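Local coordinates for protein vanadium-dependent haloperoxidase (Zobellia galactanivorans, PDB 4CIT) that probably uses a bound vanadate ion to oxidise iodide with hydrogen peroxide, as a bacterial vanadium-dependent iodoperoxidase of the PAP2 superfamily, at residues A[41-45]-A[116-120]; A[104-110]-A[148-152]; A[376-380]-A[407-411]; A[89-93]-A[210-214]. The contacts are given in a common frame with arbitrary orientation. Where two conformers were deposited one is given. Residues are numbered along the deposited sequence.

In the fold
Following the chain from its N terminus, helix 38-55 meets helix 108-123 in contact 1, closing a loop of 70 intervening residues. Before that loop is complete, 89-93 opens contact 4 and 104-110 opens contact 2, so contact 1 crosses both. Contact 2 closes at 148-152, tying the N-terminal end of helix 108-123 to helix 146-167, and is nested within the long loop that contact 4 closes at 210-214, joining the loop between helices 59-80 and 108-123 to that between helices 172-175 and 235-253. Contacts 1 and 2 share helix 108-123, with centres about 17 Å apart. Contact 3 follows in series, joining helices 367-383 and 407-420 within the PAP2 region that carries the vanadate site.

Contact 1: residues A[41-45]-A[116-120]; sequences LDASI and HMELS
Segments 41-45 and 116-120 are both helical and run parallel, their axes 10.1 Å apart at closest approach and inclined by 6°. The register is set by S44 and M117, whose CA atoms lie 6.1 Å apart. H116, with chi1 t and chi2 near -76°, carries its imidazole into the space between the helices. There S44, also t, meets the ring edge, and its OG hydrogen-bonds H116 ND1 at 2.7 Å. This is a buried parallel helix pair of the helical bundle, joining helix 38-55 to helix 108-123, with P69 and N70 of helix 59-80 also against H116. L41 (t, p) places CD1 over one ring face in a CH-pi contact, 3.8 Å from the H116 centroid and 25° off the normal. I45 (m, t) brings CG1 to 3.6 Å from H116 NE2. M117 (m, t, m) passes its CG 3.5 Å from S44 OG, and M130 of helix 128-144 packs on both S44 and M117. S120 OG donates back within its own helix to H116 O at 2.9 Å.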
loop_
_atom_site.group_PDB
_atom_site.type_symbol
_atom_site.label_atom_id
_atom_site.label_comp_id
_atom_site.label_asym_id
_atom_site.label_seq_id
_atom_site.Cartn_x
_atom_site.Cartn_y
_atom_site.Cartn_z
ATOM N N LEU A 41 2.828 14.682 -9.843
ATOM C CA LEU A 41 3.079 13.719 -8.788
ATOM C C LEU A 41 2.437 12.376 -9.179
ATOM O O LEU A 41 3.062 11.279 -9.044
ATOM C CB LEU A 41 2.521 14.276 -7.511
ATOM C CG LEU A 41 2.579 13.417 -6.247
ATOM C CD1 LEU A 41 3.977 13.042 -5.888
ATOM C CD2 LEU A 41 1.899 14.153 -5.074
ATOM N N ASP A 42 1.185 12.452 -9.656
ATOM C CA ASP A 42 0.521 11.242 -10.086
ATOM C C ASP A 42 1.303 10.484 -11.178
ATOM O O ASP A 42 1.269 9.247 -11.207
ATOM C CB ASP A 42 -0.921 11.524 -10.614
ATOM C CG ASP A 42 -1.898 11.971 -9.524
ATOM O OD1 ASP A 42 -1.631 11.657 -8.306
ATOM O OD2 ASP A 42 -2.957 12.578 -9.900
ATOM N N ALA A 43 1.884 11.222 -12.117
ATOM C CA ALA A 43 2.725 10.653 -13.165
ATOM C C ALA A 43 3.862 9.792 -12.553
ATOM O O ALA A 43 4.128 8.678 -12.981
ATOM C CB ALA A 43 3.239 11.747 -14.083
ATOM N N SER A 44 4.563 10.307 -11.547
ATOM C CA SER A 44 5.605 9.571 -10.890
ATOM C C SER A 44 5.104 8.312 -10.186
ATOM O O SER A 44 5.669 7.215 -10.376
ATOM C CB SER A 44 6.328 10.482 -9.874
ATOM O OG SER A 44 7.426 9.866 -9.233
ATOM N N ILE A 45 3.976 8.425 -9.504
ATOM C CA ILE A 45 3.420 7.288 -8.779
ATOM C C ILE A 45 2.890 6.236 -9.812
ATOM O O ILE A 45 3.061 5.064 -9.615
ATOM C CB ILE A 45 2.319 7.768 -7.782
ATOM C CG1 ILE A 45 2.922 8.679 -6.703
ATOM C CG2 ILE A 45 1.579 6.612 -7.175
ATOM C CD1 ILE A 45 1.972 9.316 -5.764
ATOM N N HIS A 116 10.621 13.154 -5.213
ATOM C CA HIS A 116 9.744 11.966 -5.341
ATOM C C HIS A 116 10.330 11.016 -6.433
ATOM O O HIS A 116 10.490 9.812 -6.212
ATOM C CB HIS A 116 8.338 12.383 -5.657
ATOM C CG HIS A 116 7.371 11.277 -5.588
ATOM N ND1 HIS A 116 7.271 10.319 -6.569
ATOM C CD2 HIS A 116 6.470 10.936 -4.620
ATOM C CE1 HIS A 116 6.385 9.402 -6.180
ATOM N NE2 HIS A 116 5.868 9.778 -5.022
ATOM N N MET A 117 10.658 11.583 -7.617
ATOM C CA MET A 117 11.172 10.757 -8.680
ATOM C C MET A 117 12.503 10.156 -8.336
ATOM O O MET A 117 12.771 9.004 -8.640
ATOM C CB MET A 117 11.254 11.537 -9.996
ATOM C CG MET A 117 9.943 11.979 -10.519
ATOM S SD MET A 117 9.880 12.713 -12.225
ATOM C CE MET A 117 10.840 14.200 -11.894
ATOM N N GLU A 118 13.389 10.948 -7.726
ATOM C CA GLU A 118 14.716 10.422 -7.428
ATOM C C GLU A 118 14.650 9.248 -6.421
ATOM O O GLU A 118 15.251 8.206 -6.618
ATOM C CB GLU A 118 15.575 11.549 -6.738
ATOM C CG GLU A 118 16.876 11.109 -6.087
ATOM C CD GLU A 118 17.892 10.461 -6.994
ATOM O OE1 GLU A 118 17.797 10.552 -8.211
ATOM O OE2 GLU A 118 18.725 9.669 -6.468
ATOM N N LEU A 119 13.832 9.379 -5.352
ATOM C CA LEU A 119 13.713 8.270 -4.398
ATOM C C LEU A 119 12.974 7.088 -4.984
ATOM O O LEU A 119 13.369 5.942 -4.727
ATOM C CB LEU A 119 13.064 8.707 -3.093
ATOM C CG LEU A 119 13.969 9.684 -2.390
ATOM C CD1 LEU A 119 13.300 10.076 -1.159
ATOM C CD2 LEU A 119 15.297 9.086 -1.977
ATOM N N SER A 120 11.955 7.356 -5.777
ATOM C CA SER A 120 11.252 6.287 -6.467
ATOM C C SER A 120 12.258 5.443 -7.338
ATOM O O SER A 120 12.256 4.236 -7.286
ATOM C CB SER A 120 10.174 6.794 -7.313
ATOM O OG SER A 120 9.121 7.320 -6.545
#

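Contact 2: residues A[104-110]-A[148-152]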
loop_
_atom_site.group_PDB
_atom_site.type_symbol
_atom_site.label_atom_id
_atom_site.label_comp_id
_atom_site.label_asym_id
_atom_site.label_seq_id
_atom_site.Cartn_x
_atom_site.Cartn_y
_atom_site.Cartn_z
ATOM N N LYS A 104 18.051 32.069 -3.423
ATOM C CA LYS A 104 17.689 31.539 -4.711
ATOM C C LYS A 104 16.193 31.530 -4.804
ATOM O O LYS A 104 15.509 31.423 -3.790
ATOM C CB LYS A 104 18.215 30.141 -4.831
ATOM C CG LYS A 104 19.690 30.171 -5.190
ATOM C CD LYS A 104 20.296 28.818 -5.010
ATOM C CE LYS A 104 21.819 28.946 -5.128
ATOM N NZ LYS A 104 22.171 29.204 -6.534
ATOM N N THR A 105 15.695 31.634 -6.014
ATOM C CA THR A 105 14.233 31.528 -6.294
ATOM C C THR A 105 14.062 30.030 -6.607
ATOM O O THR A 105 14.683 29.469 -7.546
ATOM C CB THR A 105 13.791 32.396 -7.470
ATOM O OG1 THR A 105 13.946 33.798 -7.088
ATOM C CG2 THR A 105 12.341 32.215 -7.771
ATOM N N ILE A 106 13.259 29.378 -5.777
ATOM C CA ILE A 106 13.015 27.946 -5.969
ATOM C C ILE A 106 11.530 27.702 -6.099
ATOM O O ILE A 106 10.707 28.247 -5.315
ATOM C CB ILE A 106 13.544 27.248 -4.717
ATOM C CG1 ILE A 106 15.075 27.245 -4.743
ATOM C CG2 ILE A 106 13.074 25.790 -4.613
ATOM C CD1 ILE A 106 15.675 26.972 -3.393
ATOM N N ASN A 107 11.160 26.775 -6.982
ATOM C CA ASN A 107 9.736 26.419 -7.139
ATOM C C ASN A 107 9.653 25.110 -6.281
ATOM O O ASN A 107 10.249 24.072 -6.641
ATOM C CB ASN A 107 9.410 26.129 -8.583
ATOM C CG ASN A 107 7.994 25.577 -8.773
ATOM O OD1 ASN A 107 7.447 24.812 -7.936
ATOM N ND2 ASN A 107 7.348 26.032 -9.868
ATOM N N TYR A 108 9.029 25.233 -5.108
ATOM C CA TYR A 108 9.069 24.127 -4.145
ATOM C C TYR A 108 8.289 22.908 -4.633
ATOM O O TYR A 108 8.651 21.773 -4.285
ATOM C CB TYR A 108 8.594 24.590 -2.738
ATOM C CG TYR A 108 9.376 25.808 -2.259
ATOM C CD1 TYR A 108 10.726 25.757 -2.089
ATOM C CD2 TYR A 108 8.751 26.997 -2.069
ATOM C CE1 TYR A 108 11.419 26.862 -1.658
ATOM C CE2 TYR A 108 9.431 28.100 -1.683
ATOM C CZ TYR A 108 10.770 28.009 -1.454
ATOM O OH TYR A 108 11.468 29.160 -1.107
ATOM N N GLU A 109 7.213 23.103 -5.349
ATOM C CA GLU A 109 6.500 21.937 -5.929
ATOM C C GLU A 109 7.370 21.178 -6.912
ATOM O O GLU A 109 7.370 19.933 -7.004
ATOM C CB GLU A 109 5.207 22.383 -6.606
ATOM C CG GLU A 109 4.297 22.961 -5.574
ATOM C CD GLU A 109 3.026 23.557 -6.170
ATOM O OE1 GLU A 109 2.843 23.559 -7.420
ATOM O OE2 GLU A 109 2.208 24.068 -5.386
ATOM N N LEU A 110 8.112 21.937 -7.729
ATOM C CA LEU A 110 9.072 21.338 -8.650
ATOM C C LEU A 110 10.106 20.510 -7.826
ATOM O O LEU A 110 10.401 19.385 -8.126
ATOM C CB LEU A 110 9.717 22.458 -9.488
ATOM C CG LEU A 110 10.759 22.047 -10.521
ATOM C CD1 LEU A 110 10.130 21.122 -11.517
ATOM C CD2 LEU A 110 11.343 23.264 -11.214
ATOM N N LEU A 148 15.565 28.655 -12.801
ATOM C CA LEU A 148 14.597 28.171 -11.857
ATOM C C LEU A 148 14.676 26.621 -11.766
ATOM O O LEU A 148 14.570 26.044 -10.648
ATOM C CB LEU A 148 13.217 28.590 -12.268
ATOM C CG LEU A 148 12.110 28.140 -11.319
ATOM C CD1 LEU A 148 12.308 28.722 -9.927
ATOM C CD2 LEU A 148 10.757 28.540 -11.903
ATOM N N PHE A 149 14.784 25.962 -12.902
ATOM C CA PHE A 149 14.881 24.509 -12.954
ATOM C C PHE A 149 16.104 24.011 -12.238
ATOM O O PHE A 149 15.992 23.171 -11.344
ATOM C CB PHE A 149 14.884 23.990 -14.390
ATOM C CG PHE A 149 15.385 22.574 -14.537
ATOM C CD1 PHE A 149 14.596 21.505 -14.074
ATOM C CD2 PHE A 149 16.641 22.273 -15.067
ATOM C CE1 PHE A 149 15.055 20.194 -14.202
ATOM C CE2 PHE A 149 17.123 20.954 -15.093
ATOM C CZ PHE A 149 16.291 19.943 -14.728
ATOM N N SER A 150 17.263 24.597 -12.536
ATOM C CA SER A 150 18.489 24.192 -11.912
ATOM C C SER A 150 18.470 24.305 -10.353
ATOM O O SER A 150 18.886 23.355 -9.600
ATOM C CB SER A 150 19.665 25.052 -12.446
ATOM O OG SER A 150 20.843 24.513 -11.846
ATOM N N ASP A 151 17.999 25.457 -9.866
ATOM C CA ASP A 151 18.016 25.752 -8.416
ATOM C C ASP A 151 17.013 24.858 -7.728
ATOM O O ASP A 151 17.267 24.335 -6.631
ATOM C CB ASP A 151 17.673 27.215 -8.126
ATOM C CG ASP A 151 18.845 28.192 -8.571
ATOM O OD1 ASP A 151 19.976 27.734 -8.669
ATOM O OD2 ASP A 151 18.574 29.342 -8.786
ATOM N N SER A 152 15.867 24.677 -8.382
ATOM C CA SER A 152 14.801 23.838 -7.809
ATOM C C SER A 152 15.168 22.343 -7.753
ATOM O O SER A 152 14.948 21.609 -6.711
ATOM C CB SER A 152 13.464 24.073 -8.513
ATOM O OG SER A 152 13.118 25.420 -8.531
HETATM O O HOH W 1 16.110 30.257 -9.629
HETATM O O HOH W 2 17.617 32.476 -7.953
#
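S152 is the polar hub between the extended residues 104-107 and helix 146-167. Its OG accepts a nearly linear hydrogen bond from N107 N (2.8 Å, 178°) and donates to L148 O at 2.6 Å, a carbonyl that also takes the backbone bond from S152 N at 2.9 Å. N107 is occupied at its other end: OD1 accepts from L110 N at 3.0 Å. D151 serves the outer edge. Its OD2 receives one water that also donates to T105 O (2.8 Å to OD2, 2.6 Å to T105 O), and a second, bound by T105 N at 2.9 Å, reaches OD2 weakly at 3.4 Å. The salt bridge from K104 NZ to D151 OD1 is long, at 3.4 Å, with a weak hydrogen bond. L148 covers the backbone of the extended residues, its CD1 3.4 Å from T105 O and 3.7 Å from N107 N; deeper in, L110 CD2 reaches S152 CB at 3.5 Å, and W141 of helix 128-144 packs on L110 and F149. With its side-chain oxygen bonded to the third residue beyond it, N107 is a classic asparagine N-cap, opening helix 108-123 as the chain enters the helical bundle beside helix 146-167.

Contact 3: residues A[376-380]-A[407-411]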
loop_
_atom_site.group_PDB
_atom_site.type_symbol
_atom_site.label_atom_id
_atom_site.label_comp_id
_atom_site.label_asym_id
_atom_site.label_seq_id
_atom_site.Cartn_x
_atom_site.Cartn_y
_atom_site.Cartn_z
ATOM N N SER A 376 -8.669 2.867 4.320
ATOM C CA SER A 376 -10.014 3.369 4.493
ATOM C C SER A 376 -10.191 4.428 5.613
ATOM O O SER A 376 -10.884 5.493 5.480
ATOM C CB SER A 376 -10.906 2.216 4.863
ATOM O OG SER A 376 -12.257 2.627 4.743
ATOM N N VAL A 377 -9.617 4.116 6.740
ATOM C CA VAL A 377 -9.623 5.036 7.885
ATOM C C VAL A 377 -8.949 6.347 7.560
ATOM O O VAL A 377 -9.465 7.430 7.810
ATOM C CB VAL A 377 -9.023 4.386 9.143
ATOM C CG1 VAL A 377 -8.711 5.423 10.185
ATOM C CG2 VAL A 377 -10.008 3.362 9.689
ATOM N N VAL A 378 -7.760 6.274 6.971
ATOM C CA VAL A 378 -7.041 7.486 6.569
ATOM C C VAL A 378 -7.800 8.294 5.549
ATOM O O VAL A 378 -7.981 9.505 5.756
ATOM C CB VAL A 378 -5.602 7.169 6.025
ATOM C CG1 VAL A 378 -4.941 8.450 5.530
ATOM C CG2 VAL A 378 -4.805 6.554 7.138
ATOM N N LEU A 379 -8.334 7.658 4.501
ATOM C CA LEU A 379 -9.019 8.416 3.464
ATOM C C LEU A 379 -10.338 8.981 3.977
ATOM O O LEU A 379 -10.768 10.065 3.555
ATOM C CB LEU A 379 -9.238 7.540 2.195
ATOM C CG LEU A 379 -7.887 7.184 1.528
ATOM C CD1 LEU A 379 -8.164 6.248 0.348
ATOM C CD2 LEU A 379 -7.047 8.331 1.043
ATOM N N THR A 380 -10.981 8.215 4.852
ATOM C CA THR A 380 -12.198 8.745 5.495
ATOM C C THR A 380 -11.882 9.999 6.319
ATOM O O THR A 380 -12.616 10.977 6.308
ATOM C CB THR A 380 -12.870 7.695 6.304
ATOM O OG1 THR A 380 -13.153 6.577 5.430
ATOM C CG2 THR A 380 -14.173 8.247 6.981
ATOM N N PHE A 407 -15.292 4.984 1.234
ATOM C CA PHE A 407 -14.085 4.171 1.384
ATOM C C PHE A 407 -14.327 2.926 2.214
ATOM O O PHE A 407 -13.761 1.848 1.890
ATOM C CB PHE A 407 -12.951 4.963 1.976
ATOM C CG PHE A 407 -12.685 6.250 1.243
ATOM C CD1 PHE A 407 -12.272 6.255 -0.088
ATOM C CD2 PHE A 407 -12.870 7.460 1.892
ATOM C CE1 PHE A 407 -12.004 7.449 -0.730
ATOM C CE2 PHE A 407 -12.624 8.653 1.240
ATOM C CZ PHE A 407 -12.181 8.624 -0.079
ATOM N N LYS A 408 -15.174 3.058 3.247
ATOM C CA LYS A 408 -15.548 1.928 4.157
ATOM C C LYS A 408 -16.186 0.789 3.376
ATOM O O LYS A 408 -15.821 -0.388 3.543
ATOM C CB LYS A 408 -16.469 2.392 5.271
ATOM C CG LYS A 408 -16.655 1.316 6.341
ATOM C CD LYS A 408 -17.757 1.690 7.327
ATOM C CE LYS A 408 -18.312 0.500 8.137
ATOM N NZ LYS A 408 -18.562 -0.769 7.389
ATOM N N GLN A 409 -17.059 1.133 2.468
ATOM C CA GLN A 409 -17.731 0.145 1.619
ATOM C C GLN A 409 -16.778 -0.579 0.705
ATOM O O GLN A 409 -16.813 -1.801 0.586
ATOM C CB GLN A 409 -18.919 0.720 0.887
ATOM C CG GLN A 409 -19.703 -0.333 0.081
ATOM C CD GLN A 409 -20.663 0.302 -0.907
ATOM O OE1 GLN A 409 -20.269 1.038 -1.807
ATOM N NE2 GLN A 409 -21.982 0.075 -0.678
ATOM N N ALA A 410 -15.881 0.159 0.083
ATOM C CA ALA A 410 -14.807 -0.452 -0.690
ATOM C C ALA A 410 -13.951 -1.383 0.147
ATOM O O ALA A 410 -13.609 -2.467 -0.357
ATOM C CB ALA A 410 -13.954 0.562 -1.362
ATOM N N ALA A 411 -13.494 -0.961 1.323
ATOM C CA ALA A 411 -12.704 -1.844 2.180
ATOM C C ALA A 411 -13.450 -3.133 2.572
ATOM O O ALA A 411 -12.864 -4.232 2.626
ATOM C CB ALA A 411 -12.288 -1.141 3.495
HETATM O O HOH W 3 -15.773 5.742 4.563
#
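F407 opens helix 407-420 and supplies most of its side of the interface; segments 376-380 and 407-411 run nearly antiparallel, their axes 9.3 Å apart at closest approach and at 168°. Its ring lies flat against L379, whose CB stands 3.6 Å from the F407 ring centroid and just 9° off the normal, a CH-pi contact; F407 CE2 also approaches L379 O to 3.3 Å, and F407 CD2 comes within 3.7 Å of T380 OG1. Beyond the segments the rings of F387 and F389 meet F407, and I295 of helix 288-302 packs on it too. At K408 the backbone does the work. Its N donates to a water that in turn donates to T380 OG1 (3.0 and 2.9 Å), while the side chain leads away and NZ forms a salt bridge with D412. T380 OG1 donates a hydrogen bond to S376 O (2.5 Å), within its own helix. One turn past F407, A411 closes the interface, its CB 3.9 Å from S376 CB; this alanine side chain lies about 12 Å from a bound vanadate. Within this PAP2 helix pair, cohesion rests largely on the F407 ring against L379, and a bridging water adds a polar link from K408 N to T380 OG1.

Contact 4: residues A[89-93]-A[210-214]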
loop_
_atom_site.group_PDB
_atom_site.type_symbol
_atom_site.label_atom_id
_atom_site.label_comp_id
_atom_site.label_asym_id
_atom_site.label_seq_id
_atom_site.Cartn_x
_atom_site.Cartn_y
_atom_site.Cartn_z
ATOM N N GLY A 89 10.377 14.381 13.690
ATOM C CA GLY A 89 10.018 14.272 15.018
ATOM C C GLY A 89 8.754 13.441 15.242
ATOM O O GLY A 89 8.389 13.143 16.408
ATOM N N GLN A 90 8.043 13.149 14.160
ATOM C CA GLN A 90 6.776 12.388 14.232
ATOM C C GLN A 90 6.929 10.948 13.682
ATOM O O GLN A 90 6.284 10.012 14.206
ATOM C CB GLN A 90 5.676 13.118 13.483
ATOM C CG GLN A 90 5.433 14.578 13.879
ATOM C CD GLN A 90 4.079 15.080 13.397
ATOM O OE1 GLN A 90 3.910 16.021 12.553
ATOM N NE2 GLN A 90 3.091 14.493 13.954
ATOM N N LEU A 91 7.718 10.765 12.666
ATOM C CA LEU A 91 8.015 9.443 12.137
ATOM C C LEU A 91 9.293 8.935 12.776
ATOM O O LEU A 91 10.254 9.742 12.983
ATOM C CB LEU A 91 8.161 9.452 10.607
ATOM C CG LEU A 91 7.038 9.987 9.760
ATOM C CD1 LEU A 91 7.194 9.839 8.270
ATOM C CD2 LEU A 91 5.783 9.324 10.192
ATOM N N ASN A 92 9.403 7.611 13.015
ATOM C CA ASN A 92 10.581 7.078 13.705
ATOM C C ASN A 92 11.917 7.360 13.049
ATOM O O ASN A 92 12.118 6.970 11.936
ATOM C CB ASN A 92 10.380 5.537 13.854
ATOM C CG ASN A 92 9.151 5.199 14.791
ATOM O OD1 ASN A 92 8.871 5.939 15.771
ATOM N ND2 ASN A 92 8.506 4.087 14.542
ATOM N N GLY A 93 12.807 8.063 13.747
ATOM C CA GLY A 93 14.154 8.372 13.241
ATOM C C GLY A 93 14.276 9.630 12.306
ATOM O O GLY A 93 15.349 9.901 11.870
ATOM N N ARG A 210 11.919 -1.203 10.202
ATOM C CA ARG A 210 11.513 -0.076 11.022
ATOM C C ARG A 210 10.159 0.454 10.672
ATOM O O ARG A 210 9.957 0.937 9.554
ATOM C CB ARG A 210 12.536 1.035 10.841
ATOM C CG ARG A 210 12.332 2.255 11.795
ATOM C CD ARG A 210 13.223 3.397 11.455
ATOM N NE ARG A 210 13.030 3.846 10.065
ATOM C CZ ARG A 210 13.935 4.433 9.313
ATOM N NH1 ARG A 210 15.136 4.706 9.765
ATOM N NH2 ARG A 210 13.609 4.827 8.132
ATOM N N PRO A 211 9.193 0.418 11.600
ATOM C CA PRO A 211 7.938 1.069 11.251
ATOM C C PRO A 211 8.034 2.601 11.222
ATOM O O PRO A 211 8.949 3.205 11.845
ATOM C CB PRO A 211 7.001 0.648 12.381
ATOM C CG PRO A 211 7.746 -0.221 13.291
ATOM C CD PRO A 211 9.212 -0.112 12.958
ATOM N N PHE A 212 7.193 3.251 10.443
ATOM C CA PHE A 212 7.144 4.734 10.449
ATOM C C PHE A 212 6.561 5.362 11.684
ATOM O O PHE A 212 7.091 6.358 12.193
ATOM C CB PHE A 212 6.325 5.207 9.226
ATOM C CG PHE A 212 7.023 5.036 7.920
ATOM C CD1 PHE A 212 8.075 5.879 7.539
ATOM C CD2 PHE A 212 6.696 4.008 7.051
ATOM C CE1 PHE A 212 8.675 5.724 6.292
ATOM C CE2 PHE A 212 7.367 3.809 5.825
ATOM C CZ PHE A 212 8.315 4.749 5.418
ATOM N N VAL A 213 5.429 4.828 12.166
ATOM C CA VAL A 213 4.626 5.445 13.256
ATOM C C VAL A 213 4.448 4.507 14.472
ATOM O O VAL A 213 4.336 4.920 15.662
ATOM C CB VAL A 213 3.198 5.798 12.716
ATOM C CG1 VAL A 213 2.460 6.669 13.677
ATOM C CG2 VAL A 213 3.233 6.476 11.341
ATOM N N LEU A 214 4.390 3.199 14.210
ATOM C CA LEU A 214 4.166 2.228 15.284
ATOM C C LEU A 214 5.282 2.312 16.284
ATOM O O LEU A 214 6.435 2.607 15.924
ATOM C CB LEU A 214 4.148 0.806 14.807
ATOM C CG LEU A 214 3.152 0.480 13.697
ATOM C CD1 LEU A 214 3.279 -0.979 13.272
ATOM C CD2 LEU A 214 1.777 0.858 14.144
#
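N92 makes three hydrogen bonds to successive parts of the facing loop. Its backbone N donates to F212 O (2.8 Å, 162°), and its amide ND2 donates both to L214 O (2.9 Å, 158°) and to P211 O (2.9 Å, 153°). One asparagine thus satisfies three carbonyls, with ND2 spanning the turn of the chain around F212 and V213. A weaker CA-H...O contact from L91 CA also points at F212 O, 3.2 Å away. N92 O sits over one face of the R210 guanidinium, 3.8 Å from R210 NE. The main partner of R210 is W166, which receives NH1 at its backbone O and faces the guanidinium in a cation-pi interaction, while W166 NE1 donates to N92 O.

Packing extends from L91, whose CA is 5.1 Å from that of F212, the nearest CA pair. L91 CD1 meets F212 CD1 at 4.1 Å, and L91 CD2 meets V213 CG2 at 4.0 Å, over helices 59-80 and 307-335. On the latter, D323 accepts from the backbone N of F212, V213 and L214. Neither segment has regular secondary structure; an asparagine side chain binding main-chain carbonyls here joins two long loop connections to each other on the outside of the helical bundle.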